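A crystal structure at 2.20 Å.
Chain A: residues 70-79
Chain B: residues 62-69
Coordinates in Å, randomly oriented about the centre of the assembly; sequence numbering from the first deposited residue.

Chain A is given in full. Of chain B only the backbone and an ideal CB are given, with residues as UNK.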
# COMPACT_ATOMS: atom_id res chain seq x y z
N TYR A 70 -2.81 20.97 -13.15
CA TYR A 70 -1.72 20.00 -13.30
C TYR A 70 -1.12 19.64 -11.95
O TYR A 70 -0.77 18.49 -11.70
CB TYR A 70 -0.59 20.57 -14.15
CG TYR A 70 -0.82 20.55 -15.62
CD1 TYR A 70 -1.56 19.54 -16.23
CD2 TYR A 70 -0.22 21.50 -16.44
CE1 TYR A 70 -1.68 19.47 -17.61
CE2 TYR A 70 -0.34 21.44 -17.81
CZ TYR A 70 -1.07 20.43 -18.39
OH TYR A 70 -1.16 20.39 -19.76
N GLY A 71 -0.97 20.66 -11.10
CA GLY A 71 -0.38 20.45 -9.79
C GLY A 71 -1.13 19.42 -8.97
O GLY A 71 -0.56 18.44 -8.51
N SER A 72 -2.42 19.63 -8.81
CA SER A 72 -3.24 18.74 -8.01
C SER A 72 -3.39 17.39 -8.67
O SER A 72 -3.43 16.36 -7.99
CB SER A 72 -4.60 19.37 -7.80
OG SER A 72 -4.39 20.74 -7.49
N PHE A 73 -3.45 17.37 -9.99
CA PHE A 73 -3.61 16.09 -10.67
C PHE A 73 -2.37 15.23 -10.47
O PHE A 73 -2.45 14.00 -10.39
CB PHE A 73 -3.86 16.30 -12.16
CG PHE A 73 -4.19 15.03 -12.88
CD1 PHE A 73 -5.38 14.36 -12.62
CD2 PHE A 73 -3.30 14.49 -13.79
CE1 PHE A 73 -5.68 13.16 -13.27
CE2 PHE A 73 -3.59 13.30 -14.44
CZ PHE A 73 -4.78 12.64 -14.18
N VAL A 74 -1.21 15.88 -10.42
CA VAL A 74 0.04 15.15 -10.25
C VAL A 74 0.20 14.71 -8.80
O VAL A 74 0.52 13.56 -8.54
CB VAL A 74 1.26 16.02 -10.66
CG1 VAL A 74 2.55 15.28 -10.36
CG2 VAL A 74 1.19 16.35 -12.14
N LEU A 75 -0.03 15.63 -7.86
CA LEU A 75 0.10 15.34 -6.43
C LEU A 75 -0.77 14.15 -6.09
O LEU A 75 -0.35 13.25 -5.38
CB LEU A 75 -0.36 16.53 -5.58
CG LEU A 75 0.13 16.66 -4.12
CD1 LEU A 75 -0.70 17.70 -3.39
CD2 LEU A 75 0.04 15.36 -3.39
N ARG A 76 -1.99 14.17 -6.61
CA ARG A 76 -2.94 13.11 -6.33
C ARG A 76 -2.46 11.75 -6.72
O ARG A 76 -2.88 10.75 -6.13
CB ARG A 76 -4.26 13.38 -7.03
CG ARG A 76 -5.13 12.15 -7.18
CD ARG A 76 -6.53 12.54 -7.53
NE ARG A 76 -7.13 13.29 -6.44
CZ ARG A 76 -7.87 12.76 -5.48
NH1 ARG A 76 -8.14 11.46 -5.47
NH2 ARG A 76 -8.35 13.54 -4.51
N ARG A 77 -1.59 11.66 -7.72
CA ARG A 77 -1.14 10.34 -8.10
C ARG A 77 0.34 10.14 -7.88
O ARG A 77 0.90 9.15 -8.36
CB ARG A 77 -1.51 10.03 -9.56
CG ARG A 77 -0.88 10.91 -10.60
CD ARG A 77 -1.34 10.46 -11.97
NE ARG A 77 -2.79 10.48 -12.09
CZ ARG A 77 -3.48 9.97 -13.10
NH1 ARG A 77 -2.86 9.37 -14.12
NH2 ARG A 77 -4.81 10.05 -13.10
N PHE A 78 0.96 11.04 -7.14
CA PHE A 78 2.39 10.90 -6.88
C PHE A 78 2.55 9.69 -5.97
O PHE A 78 1.75 9.49 -5.07
CB PHE A 78 2.94 12.15 -6.22
CG PHE A 78 4.32 12.51 -6.67
CD1 PHE A 78 4.57 12.88 -7.99
CD2 PHE A 78 5.37 12.55 -5.75
CE1 PHE A 78 5.85 13.29 -8.40
CE2 PHE A 78 6.65 12.97 -6.16
CZ PHE A 78 6.88 13.34 -7.48
N ASN A 79 3.57 8.87 -6.20
CA ASN A 79 3.77 7.67 -5.38
C ASN A 79 5.13 7.70 -4.69
O ASN A 79 6.13 7.31 -5.29
CB ASN A 79 3.67 6.43 -6.26
CG ASN A 79 3.33 5.18 -5.47
OD1 ASN A 79 3.93 4.91 -4.43
ND2 ASN A 79 2.36 4.42 -5.96
N UNK B 62 8.14 9.36 -15.31
CA UNK B 62 6.99 9.64 -14.46
C UNK B 62 7.00 11.14 -14.15
O UNK B 62 8.06 11.77 -14.13
CB UNK B 62 7.02 8.80 -13.18
N UNK B 63 5.82 11.73 -13.93
CA UNK B 63 5.80 13.16 -13.63
C UNK B 63 6.59 13.56 -12.38
O UNK B 63 6.61 12.84 -11.38
CB UNK B 63 4.35 13.62 -13.47
N UNK B 64 7.24 14.71 -12.47
CA UNK B 64 8.04 15.22 -11.37
C UNK B 64 7.23 16.04 -10.38
O UNK B 64 6.00 16.10 -10.44
CB UNK B 64 9.19 16.07 -11.92
N UNK B 65 7.94 16.67 -9.46
CA UNK B 65 7.34 17.47 -8.40
C UNK B 65 7.14 18.92 -8.78
O UNK B 65 6.33 19.61 -8.17
CB UNK B 65 8.21 17.39 -7.14
N UNK B 66 7.90 19.41 -9.76
CA UNK B 66 7.81 20.81 -10.16
C UNK B 66 6.38 21.32 -10.28
O UNK B 66 6.00 22.28 -9.62
CB UNK B 66 8.53 21.01 -11.50
N UNK B 67 5.60 20.67 -11.13
CA UNK B 67 4.21 21.05 -11.36
C UNK B 67 3.45 21.18 -10.02
O UNK B 67 2.66 22.12 -9.82
CB UNK B 67 3.53 20.02 -12.27
N UNK B 68 3.72 20.25 -9.10
CA UNK B 68 3.10 20.29 -7.77
C UNK B 68 3.50 21.60 -7.10
O UNK B 68 2.66 22.32 -6.56
CB UNK B 68 3.52 19.09 -6.92
N UNK B 69 4.79 21.91 -7.14
CA UNK B 69 5.26 23.16 -6.57
C UNK B 69 4.61 24.38 -7.25
O UNK B 69 4.26 25.36 -6.59
CB UNK B 69 6.78 23.24 -6.69

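Chain A offers a helix whose near side is apolar: the CB of Y70(A), the bare backbone of G71(A), V74(A) and L75(A), with the ring of F78(A) beyond them. No hydrogen bond crosses the contact, so shape and apolar surface must set the rules.

Position 62 has extended angles (-136/151) and a CB that points toward chain A but finds nothing within 5.5 Å. Many strand-compatible residues would do; it is V62(B), whose CG1 comes no nearer than 5.2 Å to F78(A) CE1.

At 63 the CB also points toward chain A, 4.0 Å from V74(A) CG1. A compact apolar group suits, and phi of -59° with psi of 142° admits proline. P63(B) is found: its CB packs on V74(A) CG1 at 4.0 Å, while its O lies 3.1 Å from F78(A) CE1, at the ring edge, where aromatic hydrogens carry a slight positive charge.

Position 64 combines phi -87° with psi -171°, angles open to many residues, and a CB would point away, so chain A does not dictate the choice. G64(B) contributes backbone: its O is 3.5 Å from both V74(A) CG1 and F78(A) CE1.

At 65 the CB points sideways, 4.3 Å from F78(A) CZ, with room for a large side chain to leave the contact. Y65(B) keeps its CB against that ring atom, and chi1 of 82° (p) carries the rest away.

Position 66 is out of reach, so a polar residue is as good as any. K66(B) reaches for a partner at 69 in its own chain.

Position 67 points its CB toward chain A, 4.4 Å from V74(A) CG2 and 4.6 Å from Y70(A) CB. Leucine, isoleucine or methionine would be plausible. L67(B) sets its CG 3.8 Å from Y70(A) CB and its CD2 4.2 Å from V74(A) CG2. Its backbone O sits 3.5 Å from G71(A) CA; a CB on that glycine would fall 3.1 Å from this O, a tight fit.

At 68 the CA lies 4.0 Å from that of G71(A), and the CB points sideways, among V74(A), L75(A) and the G71(A) carbonyl. A branched or flexible aliphatic chain could fill this space. I68(B), with chi1 m and chi2 t, places CG1 3.8 Å from V74(A) CG1, CG2 4.1 Å from L75(A) CG, and CD1 over the F78(A) face, 4.0 Å from the ring centroid, a CH-pi contact.

Position 69 points away, leaving polar choices free; E69(B) accepts a hydrogen bond at OE1 from K66(B) NZ at 2.8 Å, part of a salt bridge.

Chain B, residues 62-69: VPGYKLIE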
# COMPACT_ATOMS: atom_id res chain seq x y z
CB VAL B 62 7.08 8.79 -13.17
CG1 VAL B 62 6.83 9.62 -11.95
CG2 VAL B 62 6.10 7.63 -13.26
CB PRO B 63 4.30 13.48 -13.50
CG PRO B 63 3.68 12.15 -13.18
CD PRO B 63 4.46 11.18 -14.02
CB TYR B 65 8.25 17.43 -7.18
CG TYR B 65 9.38 18.43 -7.28
CD1 TYR B 65 9.22 19.73 -6.78
CD2 TYR B 65 10.55 18.12 -7.97
CE1 TYR B 65 10.20 20.69 -6.97
CE2 TYR B 65 11.54 19.09 -8.17
CZ TYR B 65 11.35 20.37 -7.67
OH TYR B 65 12.31 21.34 -7.87
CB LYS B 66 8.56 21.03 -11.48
CG LYS B 66 8.61 22.46 -11.92
CD LYS B 66 9.21 23.33 -10.84
CE LYS B 66 10.65 22.95 -10.50
NZ LYS B 66 11.21 23.87 -9.46
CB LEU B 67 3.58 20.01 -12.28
CG LEU B 67 3.17 20.45 -13.70
CD1 LEU B 67 4.10 21.48 -14.26
CD2 LEU B 67 3.10 19.24 -14.60
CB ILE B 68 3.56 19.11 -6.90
CG1 ILE B 68 3.13 17.78 -7.54
CG2 ILE B 68 2.93 19.23 -5.53
CD1 ILE B 68 3.76 16.52 -6.95
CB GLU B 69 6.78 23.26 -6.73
CG GLU B 69 7.37 24.54 -6.16
CD GLU B 69 8.82 24.78 -6.56
OE1 GLU B 69 9.43 23.93 -7.24
OE2 GLU B 69 9.36 25.84 -6.18
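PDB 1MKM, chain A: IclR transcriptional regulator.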